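Long-range contacts in succinylglutamate desuccinylase (Vibrio parahaemolyticus, PDB 2BCO), which probably hydrolyses N-succinylglutamate to succinate and glutamate, the last step of the AST route of arginine breakdown, with one zinc ion per subunit: residues A[66-71]-A[154-159]; A[281-286]-A[309-314]. All coordinates share one frame; numbering follows the deposited sequence.

Interaction 1: A[66-71]-A[154-159]; sequences ETAPME and LHCAIR. With ZN (zinc ion), chain C.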
loop_
_atom_site.group_PDB
_atom_site.type_symbol
_atom_site.label_atom_id
_atom_site.label_comp_id
_atom_site.label_asym_id
_atom_site.label_seq_id
_atom_site.Cartn_x
_atom_site.Cartn_y
_atom_site.Cartn_z
ATOM N N GLU A 66 10.427 -4.363 3.508
ATOM C CA GLU A 66 9.681 -3.221 4.058
ATOM C C GLU A 66 8.993 -3.623 5.360
ATOM O O GLU A 66 7.779 -3.815 5.421
ATOM C CB GLU A 66 8.700 -2.721 2.992
ATOM C CG GLU A 66 9.469 -2.120 1.815
ATOM C CD GLU A 66 8.634 -1.931 0.578
ATOM O OE1 GLU A 66 7.394 -1.882 0.702
ATOM O OE2 GLU A 66 9.220 -1.822 -0.517
ATOM N N THR A 67 9.805 -3.712 6.407
ATOM C CA THR A 67 9.382 -4.188 7.714
ATOM C C THR A 67 8.558 -3.341 8.675
ATOM O O THR A 67 7.752 -3.896 9.418
ATOM C CB THR A 67 10.621 -4.723 8.489
ATOM O OG1 THR A 67 11.428 -3.621 8.932
ATOM C CG2 THR A 67 11.479 -5.615 7.568
ATOM N N ALA A 68 8.759 -2.024 8.689
ATOM C CA ALA A 68 8.021 -1.145 9.604
ATOM C C ALA A 68 6.519 -1.454 9.712
ATOM O O ALA A 68 5.994 -1.625 10.812
ATOM C CB ALA A 68 8.234 0.324 9.217
ATOM N N PRO A 69 5.806 -1.533 8.578
ATOM C CA PRO A 69 4.372 -1.828 8.679
ATOM C C PRO A 69 4.107 -3.208 9.282
ATOM O O PRO A 69 3.094 -3.415 9.960
ATOM C CB PRO A 69 3.888 -1.726 7.231
ATOM C CG PRO A 69 4.854 -0.752 6.620
ATOM C CD PRO A 69 6.177 -1.220 7.190
HETATM N N MSE A 70 5.014 -4.145 9.025
HETATM C CA MSE A 70 4.877 -5.496 9.550
HETATM C C MSE A 70 4.913 -5.424 11.072
HETATM O O MSE A 70 4.148 -6.112 11.749
HETATM C CB MSE A 70 6.014 -6.389 9.034
HETATM C CG MSE A 70 6.179 -6.370 7.520
HETATM SE SE MSE A 70 7.534 -7.598 6.837
HETATM C CE MSE A 70 8.661 -7.716 8.413
ATOM N N GLU A 71 5.800 -4.581 11.603
ATOM C CA GLU A 71 5.926 -4.406 13.049
ATOM C C GLU A 71 4.649 -3.782 13.604
ATOM O O GLU A 71 4.166 -4.199 14.656
ATOM C CB GLU A 71 7.122 -3.505 13.405
ATOM C CG GLU A 71 8.494 -4.032 12.988
ATOM C CD GLU A 71 9.618 -3.526 13.910
ATOM O OE1 GLU A 71 10.582 -2.885 13.419
ATOM O OE2 GLU A 71 9.525 -3.774 15.136
ATOM N N LEU A 154 0.395 -1.816 2.824
ATOM C CA LEU A 154 1.488 -1.074 3.462
ATOM C C LEU A 154 2.914 -1.352 2.980
ATOM O O LEU A 154 3.423 -2.473 3.096
ATOM C CB LEU A 154 1.397 -1.285 4.971
ATOM C CG LEU A 154 -0.039 -1.273 5.511
ATOM C CD1 LEU A 154 -0.018 -1.413 7.044
ATOM C CD2 LEU A 154 -0.739 0.041 5.091
ATOM N N HIS A 155 3.559 -0.304 2.474
ATOM C CA HIS A 155 4.916 -0.386 1.951
ATOM C C HIS A 155 5.856 0.627 2.619
ATOM O O HIS A 155 5.462 1.341 3.548
ATOM C CB HIS A 155 4.887 -0.144 0.436
ATOM C CG HIS A 155 4.097 -1.166 -0.321
ATOM N ND1 HIS A 155 4.661 -1.980 -1.283
ATOM C CD2 HIS A 155 2.799 -1.528 -0.243
ATOM C CE1 HIS A 155 3.745 -2.800 -1.760
ATOM N NE2 HIS A 155 2.604 -2.549 -1.146
ATOM N N CYS A 156 7.106 0.641 2.155
ATOM C CA CYS A 156 8.137 1.570 2.619
ATOM C C CYS A 156 8.873 2.003 1.357
ATOM O O CYS A 156 9.069 1.196 0.450
ATOM C CB CYS A 156 9.137 0.892 3.560
ATOM S SG CYS A 156 8.473 0.431 5.139
ATOM N N ALA A 157 9.271 3.269 1.293
ATOM C CA ALA A 157 9.985 3.777 0.131
ATOM C C ALA A 157 11.425 3.278 0.124
ATOM O O ALA A 157 11.986 2.959 1.175
ATOM C CB ALA A 157 9.960 5.300 0.123
ATOM N N ILE A 158 12.019 3.211 -1.063
ATOM C CA ILE A 158 13.399 2.749 -1.203
ATOM C C ILE A 158 14.364 3.920 -1.342
ATOM O O ILE A 158 15.571 3.730 -1.376
ATOM C CB ILE A 158 13.568 1.848 -2.437
ATOM C CG1 ILE A 158 13.100 2.598 -3.688
ATOM C CG2 ILE A 158 12.807 0.543 -2.235
ATOM C CD1 ILE A 158 13.387 1.873 -4.989
ATOM N N ARG A 159 13.821 5.128 -1.435
ATOM C CA ARG A 159 14.631 6.331 -1.574
ATOM C C ARG A 159 14.006 7.414 -0.706
ATOM O O ARG A 159 12.872 7.263 -0.243
ATOM C CB ARG A 159 14.665 6.774 -3.040
ATOM C CG ARG A 159 13.287 7.034 -3.625
ATOM C CD ARG A 159 13.330 7.361 -5.115
ATOM N NE ARG A 159 13.766 6.230 -5.935
ATOM C CZ ARG A 159 15.032 5.960 -6.243
ATOM N NH1 ARG A 159 16.015 6.738 -5.810
ATOM N NH2 ARG A 159 15.316 4.899 -6.985
HETATM ZN ZN ZN C . 6.907 -1.538 -1.509
HETATM O O HOH W 1 5.222 -3.940 4.534
HETATM O O HOH W 2 5.452 -4.225 0.925
HETATM O O HOH W 3 7.882 0.593 -2.541
#
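The carboxylate arm of Glu66 lies over Cys156, its CG 3.5 Å from Cys156 CB. With CG anti to the carbonyl carbon (chi1 -67°) and the chain extended beyond, the carboxylate passes Cys156 and arrives at the zinc ion. Both oxygens bind the metal, OE1 of Glu66 at 2.3 Å from the zinc and OE2 at 2.5 Å, a bidentate grip. OE1 has a second partner in the backbone N of Cys156, which donates to it over 2.9 Å from above the carboxylate plane; this bond should help to fix the rotation of the group. His155, from the same strand, brings ND1 to within 2.3 Å of the zinc, and its NE2, on the far side of the ring, is hydrogen-bonded to Asp153 OD1. His63 completes the protein ligands, giving the two-histidine, one-glutamate zinc site of the AspA/AstE family, built here between the end of strand 149-157 and the loop that leads into helix 68-81. Water 3 is a further ligand and also donates to Cys156 O. Away from the metal the packing turns apolar: Pro69 CB rests 3.4 Å from Leu154 CB, the two side chains sliding past each other in opposite directions, while Pro69 CD meets Cys156 SG at 3.5 Å. Beside this patch, buried Glu66 O and Leu154 O both accept from water 1, which bridges the two backbones.

Interaction 2: A[281-286]-A[309-314]; sequences VENFTS and AIVFPN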
loop_
_atom_site.group_PDB
_atom_site.type_symbol
_atom_site.label_atom_id
_atom_site.label_comp_id
_atom_site.label_asym_id
_atom_site.label_seq_id
_atom_site.Cartn_x
_atom_site.Cartn_y
_atom_site.Cartn_z
ATOM N N VAL A 281 18.398 9.571 -5.850
ATOM C CA VAL A 281 17.487 10.673 -6.139
ATOM C C VAL A 281 16.199 10.497 -5.326
ATOM O O VAL A 281 15.628 9.411 -5.284
ATOM C CB VAL A 281 17.142 10.702 -7.642
ATOM C CG1 VAL A 281 16.527 9.370 -8.054
ATOM C CG2 VAL A 281 16.209 11.855 -7.947
ATOM N N GLU A 282 15.741 11.565 -4.686
ATOM C CA GLU A 282 14.536 11.508 -3.863
ATOM C C GLU A 282 13.239 11.518 -4.665
ATOM O O GLU A 282 13.184 12.064 -5.772
ATOM C CB GLU A 282 14.522 12.689 -2.878
ATOM C CG GLU A 282 15.451 12.532 -1.679
ATOM C CD GLU A 282 15.475 13.760 -0.770
ATOM O OE1 GLU A 282 14.416 14.399 -0.579
ATOM O OE2 GLU A 282 16.559 14.085 -0.233
ATOM N N ASN A 283 12.202 10.890 -4.114
ATOM C CA ASN A 283 10.898 10.897 -4.757
ATOM C C ASN A 283 10.388 12.323 -4.597
ATOM O O ASN A 283 10.705 13.000 -3.613
ATOM C CB ASN A 283 9.926 9.923 -4.083
ATOM C CG ASN A 283 9.974 8.532 -4.696
ATOM O OD1 ASN A 283 10.036 8.385 -5.916
ATOM N ND2 ASN A 283 9.924 7.506 -3.851
ATOM N N PHE A 284 9.604 12.776 -5.562
ATOM C CA PHE A 284 9.064 14.132 -5.561
ATOM C C PHE A 284 10.145 15.195 -5.642
ATOM O O PHE A 284 10.033 16.245 -5.016
ATOM C CB PHE A 284 8.202 14.393 -4.324
ATOM C CG PHE A 284 6.968 13.548 -4.266
ATOM C CD1 PHE A 284 6.984 12.306 -3.638
ATOM C CD2 PHE A 284 5.791 13.977 -4.876
ATOM C CE1 PHE A 284 5.845 11.499 -3.614
ATOM C CE2 PHE A 284 4.647 13.181 -4.860
ATOM C CZ PHE A 284 4.677 11.939 -4.228
ATOM N N THR A 285 11.203 14.912 -6.395
ATOM C CA THR A 285 12.263 15.890 -6.592
ATOM C C THR A 285 11.723 16.768 -7.719
ATOM O O THR A 285 11.432 16.279 -8.812
ATOM C CB THR A 285 13.598 15.225 -7.023
ATOM O OG1 THR A 285 14.160 14.523 -5.908
ATOM C CG2 THR A 285 14.592 16.269 -7.509
ATOM N N SER A 286 11.581 18.061 -7.447
ATOM C CA SER A 286 11.034 18.988 -8.432
ATOM C C SER A 286 12.045 19.544 -9.418
ATOM O O SER A 286 13.254 19.442 -9.222
ATOM C CB SER A 286 10.325 20.147 -7.724
ATOM O OG SER A 286 11.228 20.885 -6.920
ATOM N N ALA A 309 7.358 17.271 -10.605
ATOM C CA ALA A 309 8.290 16.595 -9.718
ATOM C C ALA A 309 8.351 15.173 -10.227
ATOM O O ALA A 309 7.384 14.671 -10.786
ATOM C CB ALA A 309 7.785 16.629 -8.277
ATOM N N ILE A 310 9.485 14.517 -10.043
ATOM C CA ILE A 310 9.611 13.153 -10.512
ATOM C C ILE A 310 9.332 12.173 -9.379
ATOM O O ILE A 310 9.742 12.405 -8.246
ATOM C CB ILE A 310 11.017 12.920 -11.112
ATOM C CG1 ILE A 310 11.059 11.573 -11.828
ATOM C CG2 ILE A 310 12.081 12.995 -10.025
ATOM C CD1 ILE A 310 12.205 11.472 -12.812
ATOM N N VAL A 311 8.623 11.088 -9.688
ATOM C CA VAL A 311 8.289 10.061 -8.696
ATOM C C VAL A 311 8.558 8.653 -9.245
ATOM O O VAL A 311 8.259 8.367 -10.404
ATOM C CB VAL A 311 6.789 10.154 -8.288
ATOM C CG1 VAL A 311 6.450 9.065 -7.300
ATOM C CG2 VAL A 311 6.493 11.508 -7.678
ATOM N N PHE A 312 9.117 7.772 -8.416
ATOM C CA PHE A 312 9.407 6.394 -8.842
ATOM C C PHE A 312 10.332 6.331 -10.059
ATOM O O PHE A 312 9.962 5.790 -11.099
ATOM C CB PHE A 312 8.110 5.643 -9.194
ATOM C CG PHE A 312 7.086 5.622 -8.092
ATOM C CD1 PHE A 312 5.751 5.900 -8.364
ATOM C CD2 PHE A 312 7.451 5.322 -6.782
ATOM C CE1 PHE A 312 4.786 5.865 -7.348
ATOM C CE2 PHE A 312 6.499 5.283 -5.755
ATOM C CZ PHE A 312 5.165 5.560 -6.035
ATOM N N PRO A 313 11.542 6.891 -9.958
ATOM C CA PRO A 313 12.445 6.833 -11.116
ATOM C C PRO A 313 13.129 5.468 -11.167
ATOM O O PRO A 313 13.482 4.916 -10.131
ATOM C CB PRO A 313 13.462 7.941 -10.835
ATOM C CG PRO A 313 12.805 8.799 -9.781
ATOM C CD PRO A 313 12.062 7.809 -8.934
ATOM N N ASN A 314 13.315 4.929 -12.365
ATOM C CA ASN A 314 13.975 3.631 -12.516
ATOM C C ASN A 314 14.593 3.527 -13.908
ATOM O O ASN A 314 13.886 3.312 -14.892
ATOM C CB ASN A 314 12.972 2.493 -12.306
ATOM C CG ASN A 314 13.648 1.151 -12.098
ATOM O OD1 ASN A 314 14.608 0.807 -12.796
ATOM N ND2 ASN A 314 13.144 0.380 -11.142
#
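Val311 sets its CG2 methyl squarely over the face of the Phe284 ring, 3.7 Å from the ring centroid and 9° off the normal, a CH-pi interaction in the tightly packed part of the contact. The other methyl, CG1, anti to the backbone N (chi1 178°), lies over one face of the Phe312 ring, so this one valine serves two aromatic rings. Alongside Val311, the amide of Asn283 reaches across to the other segment: its OD1 takes the N-H of Phe312 over 2.7 Å in a nearly straight bond (169°), the donor tilted modestly from the carbonyl plane. The short antiparallel pairing is irregular. Ile310 N donates to Thr285 O at 2.9 Å, but Ile310 O receives only weak bonds from the N atoms of Phe284 and Thr285, which together oppose Ile310 as a G1 beta bulge. Toward solvent the contact thins. Exposed Ser286 faces Ala309 as a non-hydrogen-bonded pair, their CA atoms 3.9 Å apart but their CB atoms 4.4 Å apart; Thr285, partly exposed, lends CB to Ile310 CG2 while its OG1 turns back to donate to Glu282 O. Within the barrel-sandwich hybrid domain, strand 309-311 lies between 285-286 and the long strand 322-335. Phe284 and Phe312 reach residues of the catalytic domain, Phe284 meeting His163 and Phe166 edge-to-face and Phe312 packing on Phe166 and Val168 of strand 165-169.

Interaction 1 supplies two of the three protein ligands of the zinc in the catalytic domain, whereas interaction 2 belongs to the barrel-sandwich hybrid domain; their centres are 18 Å apart. Arg159 spans the gap. Following the metal-binding strand, it probably hydrogen-bonds through NH1 to Val281 O at 2.8 Å, and its CG packs against Asn283 ND2 at 3.4 Å, so the segment that supplies His155 also touches the loop before strand 285-286. A second approach is made by Phe312, whose side chain comes to about 5 Å from that of Glu219 at the nearest atoms; its nearest side-chain atom is about 8 Å from the zinc ion. Interaction 2 thus places an aromatic ring near the zinc site and the probable active-site residue.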